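HIAXHD3 (Humicola insolens, PDB 3ZXK) releases arabinofuranose side chains, probably from arabinoxylan, as an exo-acting family 43 glycoside hydrolase, the kind of enzyme into which endo-xylanase activity has been engineered. Local coordinates at residues 19-29 with 249-257; 229-240 with 287-298. All blocks are in the same frame, centred on the assembly; numbering follows the deposited sequence.

Contact 1. Residues 19-29 with 249-257; sequences ALEVFRVGSVF and QGGIVDAPD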
loop_
_atom_site.group_PDB
_atom_site.type_symbol
_atom_site.label_atom_id
_atom_site.label_comp_id
_atom_site.label_asym_id
_atom_site.label_seq_id
_atom_site.Cartn_x
_atom_site.Cartn_y
_atom_site.Cartn_z
ATOM N N ALA A 19 -7.187 2.962 1.361
ATOM C CA ALA A 19 -7.541 4.368 1.090
ATOM C C ALA A 19 -7.517 4.731 -0.390
ATOM O O ALA A 19 -7.090 5.818 -0.781
ATOM C CB ALA A 19 -6.682 5.329 1.907
ATOM N N LEU A 20 -8.028 3.827 -1.209
ATOM C CA LEU A 20 -7.888 3.939 -2.649
ATOM C C LEU A 20 -8.616 5.147 -3.227
ATOM O O LEU A 20 -9.673 5.545 -2.721
ATOM C CB LEU A 20 -8.316 2.627 -3.321
ATOM C CG LEU A 20 -9.810 2.275 -3.299
ATOM C CD1 LEU A 20 -10.502 2.793 -4.562
ATOM C CD2 LEU A 20 -10.003 0.769 -3.154
ATOM N N GLU A 21 -8.003 5.713 -4.263
ATOM C CA GLU A 21 -8.639 6.667 -5.189
ATOM C C GLU A 21 -8.589 5.989 -6.548
ATOM O O GLU A 21 -7.542 5.483 -6.904
ATOM C CB GLU A 21 -7.819 7.980 -5.253
ATOM C CG GLU A 21 -8.234 8.966 -6.368
ATOM C CD GLU A 21 -9.251 10.004 -5.923
ATOM O OE1 GLU A 21 -9.014 10.718 -4.920
ATOM O OE2 GLU A 21 -10.296 10.115 -6.590
ATOM N N VAL A 22 -9.697 5.962 -7.296
ATOM C CA VAL A 22 -9.696 5.390 -8.656
ATOM C C VAL A 22 -10.241 6.395 -9.660
ATOM O O VAL A 22 -11.173 7.144 -9.360
ATOM C CB VAL A 22 -10.550 4.096 -8.795
ATOM C CG1 VAL A 22 -9.801 2.836 -8.357
ATOM C CG2 VAL A 22 -11.926 4.233 -8.131
ATOM N N PHE A 23 -9.655 6.412 -10.850
ATOM C CA PHE A 23 -10.165 7.266 -11.925
ATOM C C PHE A 23 -9.775 6.675 -13.258
ATOM O O PHE A 23 -8.968 5.756 -13.302
ATOM C CB PHE A 23 -9.693 8.733 -11.781
ATOM C CG PHE A 23 -8.196 8.902 -11.802
ATOM C CD1 PHE A 23 -7.440 8.817 -10.643
ATOM C CD2 PHE A 23 -7.533 9.120 -12.999
ATOM C CE1 PHE A 23 -6.052 8.942 -10.673
ATOM C CE2 PHE A 23 -6.148 9.274 -13.033
ATOM C CZ PHE A 23 -5.404 9.208 -11.871
ATOM N N ARG A 24 -10.372 7.187 -14.323
ATOM C CA ARG A 24 -10.101 6.670 -15.657
ATOM C C ARG A 24 -9.515 7.757 -16.523
ATOM O O ARG A 24 -9.964 8.914 -16.468
ATOM C CB ARG A 24 -11.401 6.177 -16.300
ATOM C CG ARG A 24 -11.202 5.607 -17.683
ATOM C CD ARG A 24 -12.465 4.968 -18.232
ATOM N NE ARG A 24 -13.576 5.908 -18.365
ATOM C CZ ARG A 24 -13.788 6.685 -19.425
ATOM N NH1 ARG A 24 -12.955 6.662 -20.467
ATOM N NH2 ARG A 24 -14.836 7.491 -19.453
ATOM N N VAL A 25 -8.501 7.397 -17.308
ATOM C CA VAL A 25 -8.050 8.241 -18.433
ATOM C C VAL A 25 -8.160 7.402 -19.680
ATOM O O VAL A 25 -7.410 6.432 -19.842
ATOM C CB VAL A 25 -6.589 8.704 -18.258
ATOM C CG1 VAL A 25 -6.225 9.688 -19.376
ATOM C CG2 VAL A 25 -6.385 9.334 -16.882
ATOM N N GLY A 26 -9.095 7.741 -20.558
ATOM C CA GLY A 26 -9.258 6.959 -21.784
ATOM C C GLY A 26 -9.566 5.504 -21.486
ATOM O O GLY A 26 -10.584 5.215 -20.854
ATOM N N SER A 27 -8.715 4.597 -21.984
ATOM C CA SER A 27 -8.870 3.157 -21.796
ATOM C C SER A 27 -8.256 2.599 -20.499
ATOM O O SER A 27 -8.350 1.404 -20.217
ATOM C CB SER A 27 -8.275 2.434 -23.012
ATOM O OG SER A 27 -8.973 2.839 -24.163
ATOM N N VAL A 28 -7.652 3.463 -19.691
ATOM C CA VAL A 28 -6.869 3.004 -18.551
ATOM C C VAL A 28 -7.447 3.496 -17.231
ATOM O O VAL A 28 -7.797 4.678 -17.098
ATOM C CB VAL A 28 -5.384 3.467 -18.643
ATOM C CG1 VAL A 28 -4.617 2.908 -17.452
ATOM C CG2 VAL A 28 -4.762 3.025 -19.962
ATOM N N PHE A 29 -7.535 2.589 -16.267
ATOM C CA PHE A 29 -7.927 2.967 -14.901
ATOM C C PHE A 29 -6.673 3.047 -14.049
ATOM O O PHE A 29 -5.771 2.197 -14.150
ATOM C CB PHE A 29 -8.832 1.913 -14.274
ATOM C CG PHE A 29 -10.093 1.654 -15.036
ATOM C CD1 PHE A 29 -11.236 2.444 -14.797
ATOM C CD2 PHE A 29 -10.183 0.610 -15.959
ATOM C CE1 PHE A 29 -12.428 2.210 -15.478
ATOM C CE2 PHE A 29 -11.389 0.377 -16.648
ATOM C CZ PHE A 29 -12.508 1.176 -16.400
ATOM N N GLN A 249 -15.445 3.033 2.213
ATOM C CA GLN A 249 -14.462 3.992 1.725
ATOM C C GLN A 249 -14.227 3.750 0.209
ATOM O O GLN A 249 -15.151 3.312 -0.505
ATOM C CB GLN A 249 -13.198 3.990 2.599
ATOM C CG GLN A 249 -12.581 5.374 2.719
ATOM C CD GLN A 249 -11.526 5.463 3.804
ATOM O OE1 GLN A 249 -11.564 4.713 4.795
ATOM N NE2 GLN A 249 -10.553 6.385 3.616
ATOM N N GLY A 250 -13.054 4.055 -0.330
ATOM C CA GLY A 250 -12.878 3.843 -1.777
ATOM C C GLY A 250 -13.525 4.956 -2.594
ATOM O O GLY A 250 -13.738 6.073 -2.104
ATOM N N GLY A 251 -13.870 4.650 -3.837
ATOM C CA GLY A 251 -14.428 5.676 -4.715
ATOM C C GLY A 251 -15.151 5.064 -5.882
ATOM O O GLY A 251 -15.229 3.840 -6.020
ATOM N N ILE A 252 -15.681 5.939 -6.724
ATOM C CA ILE A 252 -16.454 5.482 -7.869
ATOM C C ILE A 252 -15.786 5.930 -9.159
ATOM O O ILE A 252 -15.061 6.927 -9.181
ATOM C CB ILE A 252 -17.931 5.941 -7.811
ATOM C CG1 ILE A 252 -18.046 7.474 -7.780
ATOM C CG2 ILE A 252 -18.619 5.299 -6.591
ATOM C CD1 ILE A 252 -19.459 7.985 -8.030
ATOM N N VAL A 253 -16.038 5.200 -10.249
ATOM C CA VAL A 253 -15.339 5.445 -11.501
ATOM C C VAL A 253 -16.192 4.943 -12.660
ATOM O O VAL A 253 -16.925 3.948 -12.511
ATOM C CB VAL A 253 -13.928 4.824 -11.504
ATOM C CG1 VAL A 253 -13.968 3.281 -11.341
ATOM C CG2 VAL A 253 -13.185 5.220 -12.774
ATOM N N ASP A 254 -16.108 5.644 -13.784
ATOM C CA ASP A 254 -16.852 5.320 -14.987
ATOM C C ASP A 254 -15.974 4.480 -15.909
ATOM O O ASP A 254 -14.789 4.778 -16.088
ATOM C CB ASP A 254 -17.297 6.593 -15.728
ATOM C CG ASP A 254 -16.142 7.591 -16.018
ATOM O OD1 ASP A 254 -15.433 8.024 -15.066
ATOM O OD2 ASP A 254 -16.004 8.033 -17.177
ATOM N N ALA A 255 -16.551 3.433 -16.483
ATOM C CA ALA A 255 -15.869 2.675 -17.545
ATOM C C ALA A 255 -16.086 3.368 -18.895
ATOM O O ALA A 255 -16.939 4.266 -19.019
ATOM C CB ALA A 255 -16.366 1.232 -17.575
ATOM N N PRO A 256 -15.308 2.984 -19.917
ATOM C CA PRO A 256 -15.509 3.622 -21.220
ATOM C C PRO A 256 -16.942 3.510 -21.766
ATOM O O PRO A 256 -17.371 4.390 -22.509
ATOM C CB PRO A 256 -14.515 2.883 -22.125
ATOM C CG PRO A 256 -13.432 2.474 -21.193
ATOM C CD PRO A 256 -14.146 2.071 -19.931
ATOM N N ASP A 257 -17.683 2.471 -21.388
ATOM C CA ASP A 257 -19.069 2.309 -21.867
ATOM C C ASP A 257 -20.079 3.204 -21.111
ATOM O O ASP A 257 -21.285 3.169 -21.383
ATOM C CB ASP A 257 -19.470 0.818 -21.868
ATOM C CG ASP A 257 -19.665 0.236 -20.463
ATOM O OD1 ASP A 257 -19.335 0.912 -19.467
ATOM O OD2 ASP A 257 -20.177 -0.906 -20.356
HETATM O O HOH W 1 -10.576 5.534 -0.025
HETATM O O HOH W 2 -13.265 8.320 -10.832
HETATM O O HOH W 3 -12.608 8.936 -13.945
#
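Val253 makes the tight centre of this contact, pushing its CG2 methyl against residues 19-29. With chi1 at 61°, CG1 lies between the backbone N and the carbonyl carbon and CG2 is anti to the N, which sets CG2 3.7 Å from Phe23 C; the same methyl also reaches the ring edge of Phe29, 3.9 Å from CD1. A contact of CG1 with Val22 is uncertain, because Val22 is modelled in two conformers. The Phe29 ring continues past Val253 so that its rim meets Ala255, with Phe29 CZ 4.0 Å from Ala255 CB. At the other end Leu20 CG and CD1 lie against Gly250 CA, and CD1 also reaches Gly251 N.

Strands 21-25 and 250-254 run nearly parallel, 9° apart with axes 5.8 Å from each other, yet no direct backbone hydrogen bond joins them. Each is the edge strand of its own antiparallel four-stranded sheet, as expected for the innermost strands of the first and last blades of the five-bladed beta-propeller of family 43. Water fills in for a shared sheet: one molecule donates to both Val22 O and Ile252 O, another bridges Leu20 O to Gly250 N, and a third connects Arg24 N with Asp254 OD1.

The looser, partly solvent-facing end is polar. Arg24 takes Asp254 side-on with two nitrogens: NE binds Asp254 O at 2.8 Å, standing above the carbonyl plane, while NH2 makes a salt bridge to Asp254 OD2 at 2.6 Å, again from above the carboxylate plane. A straighter bond of 164° from Arg24 NH1 to Gly26 O, inside the type II' turn of Val25-Val28, fixes the guanidinium's rotation, and exposed Pro256 lies over one of its faces. At the opposite end of the contact, Gln249 belongs to the glycan pocket and touches the bound arabinofuranose.

Contact 2. Residues 229-240 with 287-298; sequences EARTLVSRIQGP and WPEVVTDSQGRW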
loop_
_atom_site.group_PDB
_atom_site.type_symbol
_atom_site.label_atom_id
_atom_site.label_comp_id
_atom_site.label_asym_id
_atom_site.label_seq_id
_atom_site.Cartn_x
_atom_site.Cartn_y
_atom_site.Cartn_z
ATOM N N GLU A 229 -26.312 17.321 0.635
ATOM C CA GLU A 229 -27.231 16.380 1.288
ATOM C C GLU A 229 -26.764 14.948 1.019
ATOM O O GLU A 229 -26.036 14.714 0.049
ATOM C CB GLU A 229 -28.657 16.574 0.793
ATOM C CG GLU A 229 -28.872 16.211 -0.667
ATOM C CD GLU A 229 -30.299 16.395 -1.102
ATOM O OE1 GLU A 229 -31.187 16.351 -0.231
ATOM O OE2 GLU A 229 -30.528 16.620 -2.306
ATOM N N ALA A 230 -27.173 14.000 1.869
ATOM C CA ALA A 230 -26.642 12.629 1.820
ATOM C C ALA A 230 -27.703 11.571 1.521
ATOM O O ALA A 230 -28.882 11.753 1.844
ATOM C CB ALA A 230 -25.948 12.280 3.133
ATOM N N ARG A 231 -27.255 10.470 0.911
ATOM C CA ARG A 231 -27.969 9.195 0.897
ATOM C C ARG A 231 -26.965 8.113 1.242
ATOM O O ARG A 231 -25.784 8.277 1.042
ATOM C CB ARG A 231 -28.523 8.876 -0.492
ATOM C CG ARG A 231 -29.702 9.729 -0.917
ATOM C CD ARG A 231 -30.431 9.108 -2.096
ATOM N NE ARG A 231 -31.537 9.967 -2.506
ATOM C CZ ARG A 231 -32.384 9.689 -3.487
ATOM N NH1 ARG A 231 -32.260 8.558 -4.166
ATOM N NH2 ARG A 231 -33.354 10.551 -3.795
ATOM N N THR A 232 -27.452 6.985 1.736
ATOM C CA THR A 232 -26.586 5.844 1.985
ATOM C C THR A 232 -26.202 5.171 0.671
ATOM O O THR A 232 -27.047 4.960 -0.204
ATOM C CB THR A 232 -27.302 4.872 2.913
ATOM O OG1 THR A 232 -27.512 5.537 4.170
ATOM C CG2 THR A 232 -26.475 3.584 3.119
ATOM N N LEU A 233 -24.929 4.861 0.512
ATOM C CA LEU A 233 -24.503 4.007 -0.599
ATOM C C LEU A 233 -24.407 2.549 -0.118
ATOM O O LEU A 233 -24.962 1.625 -0.739
ATOM C CB LEU A 233 -23.169 4.512 -1.171
ATOM C CG LEU A 233 -22.651 3.845 -2.442
ATOM C CD1 LEU A 233 -23.632 3.995 -3.598
ATOM C CD2 LEU A 233 -21.298 4.445 -2.785
ATOM N N VAL A 234 -23.696 2.332 0.976
ATOM C CA VAL A 234 -23.736 1.035 1.646
ATOM C C VAL A 234 -23.724 1.265 3.140
ATOM O O VAL A 234 -23.107 2.217 3.635
ATOM C CB VAL A 234 -22.569 0.076 1.300
ATOM C CG1 VAL A 234 -22.592 -0.365 -0.161
ATOM C CG2 VAL A 234 -21.225 0.647 1.749
ATOM N N SER A 235 -24.374 0.378 3.876
ATOM C CA SER A 235 -24.264 0.441 5.334
ATOM C C SER A 235 -24.337 -0.957 5.872
ATOM O O SER A 235 -25.379 -1.637 5.739
ATOM C CB SER A 235 -25.357 1.318 5.936
ATOM O OG SER A 235 -25.216 1.393 7.350
ATOM N N ARG A 236 -23.214 -1.397 6.435
ATOM C CA ARG A 236 -23.075 -2.739 7.015
ATOM C C ARG A 236 -23.541 -3.792 6.009
ATOM O O ARG A 236 -24.233 -4.741 6.372
ATOM C CB ARG A 236 -23.848 -2.840 8.338
ATOM C CG ARG A 236 -23.365 -1.822 9.380
ATOM C CD ARG A 236 -24.017 -1.992 10.759
ATOM N NE ARG A 236 -23.566 -3.219 11.419
ATOM C CZ ARG A 236 -22.433 -3.347 12.102
ATOM N NH1 ARG A 236 -21.594 -2.318 12.227
ATOM N NH2 ARG A 236 -22.128 -4.524 12.651
ATOM N N ILE A 237 -23.178 -3.604 4.736
ATOM C CA ILE A 237 -23.498 -4.594 3.689
ATOM C C ILE A 237 -22.727 -5.906 3.933
ATOM O O ILE A 237 -21.586 -5.886 4.374
ATOM C CB ILE A 237 -23.222 -4.042 2.272
ATOM C CG1 ILE A 237 -24.019 -4.818 1.210
ATOM C CG2 ILE A 237 -21.720 -3.998 1.976
ATOM C CD1 ILE A 237 -23.970 -4.166 -0.163
ATOM N N GLN A 238 -23.375 -7.042 3.682
ATOM C CA GLN A 238 -22.716 -8.341 3.802
ATOM C C GLN A 238 -22.008 -8.715 2.499
ATOM O O GLN A 238 -22.472 -8.335 1.424
ATOM C CB GLN A 238 -23.724 -9.425 4.214
ATOM C CG GLN A 238 -24.286 -9.256 5.620
ATOM C CD GLN A 238 -23.234 -9.439 6.713
ATOM O OE1 GLN A 238 -22.380 -10.331 6.633
ATOM N NE2 GLN A 238 -23.297 -8.600 7.751
ATOM N N GLY A 239 -20.902 -9.457 2.605
ATOM C CA GLY A 239 -20.094 -9.862 1.441
ATOM C C GLY A 239 -19.119 -8.776 0.995
ATOM O O GLY A 239 -19.171 -7.654 1.464
ATOM N N PRO A 240 -18.232 -9.102 0.060
ATOM C CA PRO A 240 -18.189 -10.379 -0.623
ATOM C C PRO A 240 -17.199 -11.370 -0.007
ATOM O O PRO A 240 -16.964 -12.433 -0.582
ATOM C CB PRO A 240 -17.709 -9.976 -2.023
ATOM C CG PRO A 240 -16.733 -8.869 -1.735
ATOM C CD PRO A 240 -17.403 -8.087 -0.626
ATOM N N TRP A 287 -29.075 9.777 -8.283
ATOM C CA TRP A 287 -28.214 9.236 -7.231
ATOM C C TRP A 287 -27.695 7.879 -7.602
ATOM O O TRP A 287 -28.404 7.118 -8.265
ATOM C CB TRP A 287 -29.000 9.123 -5.949
ATOM C CG TRP A 287 -29.421 10.428 -5.355
ATOM C CD1 TRP A 287 -30.553 11.162 -5.649
ATOM C CD2 TRP A 287 -28.713 11.188 -4.337
ATOM N NE1 TRP A 287 -30.614 12.297 -4.872
ATOM C CE2 TRP A 287 -29.530 12.377 -4.067
ATOM C CE3 TRP A 287 -27.531 10.997 -3.613
ATOM C CZ2 TRP A 287 -29.166 13.320 -3.108
ATOM C CZ3 TRP A 287 -27.167 11.966 -2.664
ATOM C CH2 TRP A 287 -27.964 13.100 -2.419
ATOM N N PRO A 288 -26.472 7.537 -7.167
ATOM C CA PRO A 288 -25.955 6.197 -7.478
ATOM C C PRO A 288 -26.365 5.179 -6.418
ATOM O O PRO A 288 -26.515 5.535 -5.247
ATOM C CB PRO A 288 -24.429 6.388 -7.443
ATOM C CG PRO A 288 -24.219 7.493 -6.442
ATOM C CD PRO A 288 -25.443 8.396 -6.542
ATOM N N GLU A 289 -26.578 3.938 -6.849
ATOM C CA GLU A 289 -26.884 2.812 -5.942
ATOM C C GLU A 289 -26.075 1.584 -6.315
ATOM O O GLU A 289 -25.885 1.299 -7.504
ATOM C CB GLU A 289 -28.380 2.459 -5.990
ATOM C CG GLU A 289 -29.274 3.532 -5.386
ATOM C CD GLU A 289 -30.764 3.226 -5.510
ATOM O OE1 GLU A 289 -31.142 2.335 -6.321
ATOM O OE2 GLU A 289 -31.577 3.888 -4.812
ATOM N N VAL A 290 -25.615 0.838 -5.309
ATOM C CA VAL A 290 -24.890 -0.409 -5.560
ATOM C C VAL A 290 -25.848 -1.483 -6.076
ATOM O O VAL A 290 -26.933 -1.676 -5.520
ATOM C CB VAL A 290 -24.138 -0.873 -4.287
ATOM C CG1 VAL A 290 -23.636 -2.305 -4.414
ATOM C CG2 VAL A 290 -22.986 0.077 -4.026
ATOM N N VAL A 291 -25.453 -2.133 -7.172
ATOM C CA VAL A 291 -26.143 -3.318 -7.657
ATOM C C VAL A 291 -25.653 -4.509 -6.819
ATOM O O VAL A 291 -24.488 -4.885 -6.880
ATOM C CB VAL A 291 -25.835 -3.528 -9.155
ATOM C CG1 VAL A 291 -26.481 -4.807 -9.687
ATOM C CG2 VAL A 291 -26.274 -2.302 -9.967
ATOM N N THR A 292 -26.565 -5.082 -6.032
ATOM C CA THR A 292 -26.247 -6.210 -5.152
ATOM C C THR A 292 -26.496 -7.542 -5.847
ATOM O O THR A 292 -27.009 -7.571 -6.977
ATOM C CB THR A 292 -27.114 -6.170 -3.876
ATOM O OG1 THR A 292 -28.491 -6.358 -4.234
ATOM C CG2 THR A 292 -26.943 -4.855 -3.122
ATOM N N ASP A 293 -26.117 -8.645 -5.190
ATOM C CA ASP A 293 -26.582 -9.967 -5.624
ATOM C C ASP A 293 -28.049 -10.182 -5.252
ATOM O O ASP A 293 -28.679 -9.305 -4.639
ATOM C CB ASP A 293 -25.663 -11.117 -5.144
ATOM C CG ASP A 293 -25.738 -11.380 -3.635
ATOM O OD1 ASP A 293 -26.648 -10.873 -2.933
ATOM O OD2 ASP A 293 -24.868 -12.133 -3.144
ATOM N N SER A 294 -28.591 -11.343 -5.608
ATOM C CA SER A 294 -30.022 -11.611 -5.390
ATOM C C SER A 294 -30.413 -11.667 -3.907
ATOM O O SER A 294 -31.604 -11.626 -3.566
ATOM C CB SER A 294 -30.460 -12.894 -6.117
ATOM O OG SER A 294 -29.771 -14.024 -5.611
ATOM N N GLN A 295 -29.406 -11.768 -3.037
ATOM C CA GLN A 295 -29.606 -11.791 -1.594
ATOM C C GLN A 295 -29.295 -10.450 -0.902
ATOM O O GLN A 295 -29.253 -10.381 0.327
ATOM C CB GLN A 295 -28.742 -12.890 -0.972
ATOM C CG GLN A 295 -29.097 -14.317 -1.388
ATOM C CD GLN A 295 -28.174 -15.347 -0.752
ATOM O OE1 GLN A 295 -27.205 -14.998 -0.066
ATOM N NE2 GLN A 295 -28.471 -16.625 -0.971
ATOM N N GLY A 296 -29.056 -9.389 -1.676
ATOM C CA GLY A 296 -28.726 -8.093 -1.089
ATOM C C GLY A 296 -27.298 -7.958 -0.584
ATOM O O GLY A 296 -26.975 -7.007 0.107
ATOM N N ARG A 297 -26.443 -8.904 -0.943
ATOM C CA ARG A 297 -25.036 -8.851 -0.571
ATOM C C ARG A 297 -24.219 -8.156 -1.654
ATOM O O ARG A 297 -24.648 -8.048 -2.798
ATOM C CB ARG A 297 -24.491 -10.263 -0.342
ATOM C CG ARG A 297 -25.242 -11.048 0.715
ATOM C CD ARG A 297 -24.829 -12.513 0.727
ATOM N NE ARG A 297 -23.473 -12.666 1.248
ATOM C CZ ARG A 297 -23.169 -12.855 2.536
ATOM N NH1 ARG A 297 -24.126 -12.918 3.455
ATOM N NH2 ARG A 297 -21.898 -12.976 2.899
ATOM N N TRP A 298 -23.052 -7.658 -1.272
ATOM C CA TRP A 298 -22.033 -7.289 -2.238
ATOM C C TRP A 298 -21.617 -8.572 -2.895
ATOM O O TRP A 298 -21.150 -9.502 -2.234
ATOM C CB TRP A 298 -20.858 -6.637 -1.525
ATOM C CG TRP A 298 -19.873 -5.978 -2.452
ATOM C CD1 TRP A 298 -19.114 -6.563 -3.464
ATOM C CD2 TRP A 298 -19.491 -4.577 -2.443
ATOM N NE1 TRP A 298 -18.325 -5.624 -4.077
ATOM C CE2 TRP A 298 -18.488 -4.411 -3.484
ATOM C CE3 TRP A 298 -19.857 -3.473 -1.677
ATOM C CZ2 TRP A 298 -17.919 -3.162 -3.771
ATOM C CZ3 TRP A 298 -19.286 -2.229 -1.963
ATOM C CH2 TRP A 298 -18.340 -2.077 -2.986
HETATM O O HOH W 4 -30.516 6.277 -3.951
HETATM O O HOH W 5 -27.865 6.259 -3.019
HETATM O O HOH W 6 -26.779 1.716 -2.772
HETATM O O HOH W 7 -26.136 -7.199 2.757
#
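Trp298 N donates to Gln238 O at 2.8 Å, nearly in line with the C=O, whereas farther along the two backbones diverge, with Leu233 CA 6.0 Å from Glu289 CA and water joining Leu233 O to Val290 N. At the far end Arg231 lies extended over one face of the Trp287 indole. Its guanidinium is stacked flat on the ring, planes 8° apart, in a cation-pi contact, and its CD adds a CH-pi contact to the five-membered ring. The rim of the indole meets Glu229, both its side chain and its backbone, with Trp287 CH2 3.5 Å from Glu229 O. Arg231 NH2 has a salt bridge to Asp285, and a water links its NH1 to OE2 of Glu289, while Glu289 OE1 forms a salt bridge with Arg281. A leucine in place of Trp287 would probably leave the Arg231 guanidinium without its flat platform, held by its polar partners alone, and open a gap beside Glu229.

Midway, Val290 CG2 is 4.0 Å from Leu233 CD1 and 3.9 Å from Val234 CG1. Trp298, its CG anti to the backbone N (chi1 -169°), lies alongside Pro240, which follows a cis peptide bond; Pro240 CD is 3.6 Å from Trp298 CD1. Ile237 CG2 comes to the indole edge, and Arg297 lays a guanidinium face over Gln238 CB.

Leu233 and Val234 form a classic beta bulge opposite Glu214 of strand 213-219. Leu233, Val290 and Trp298 all touch Tyr262 of strand 260-267, while Trp298 and Pro240 also rest on Val276 of strand 273-282.

Overall arrangement
Along the chain the segments alternate: 19-29, 229-240, 249-257, then 287-298. The centres of contacts 1 and 2 are 18 Å apart, and their nearest atoms about 5 Å, without touching. Both reach the sheet formed by strands 250-254, 260-267, 273-282 and 288-290, but at its two edges: contact 1 uses 250-254 and contact 2 uses 288-290. Contact 1 joins that sheet to the first blade, 21-58; contact 2 joins it to the preceding blade, 192-235. Contact 1, joining last blade to first, therefore closes the ring of the propeller, and contact 2 holds the last blade to the one before it.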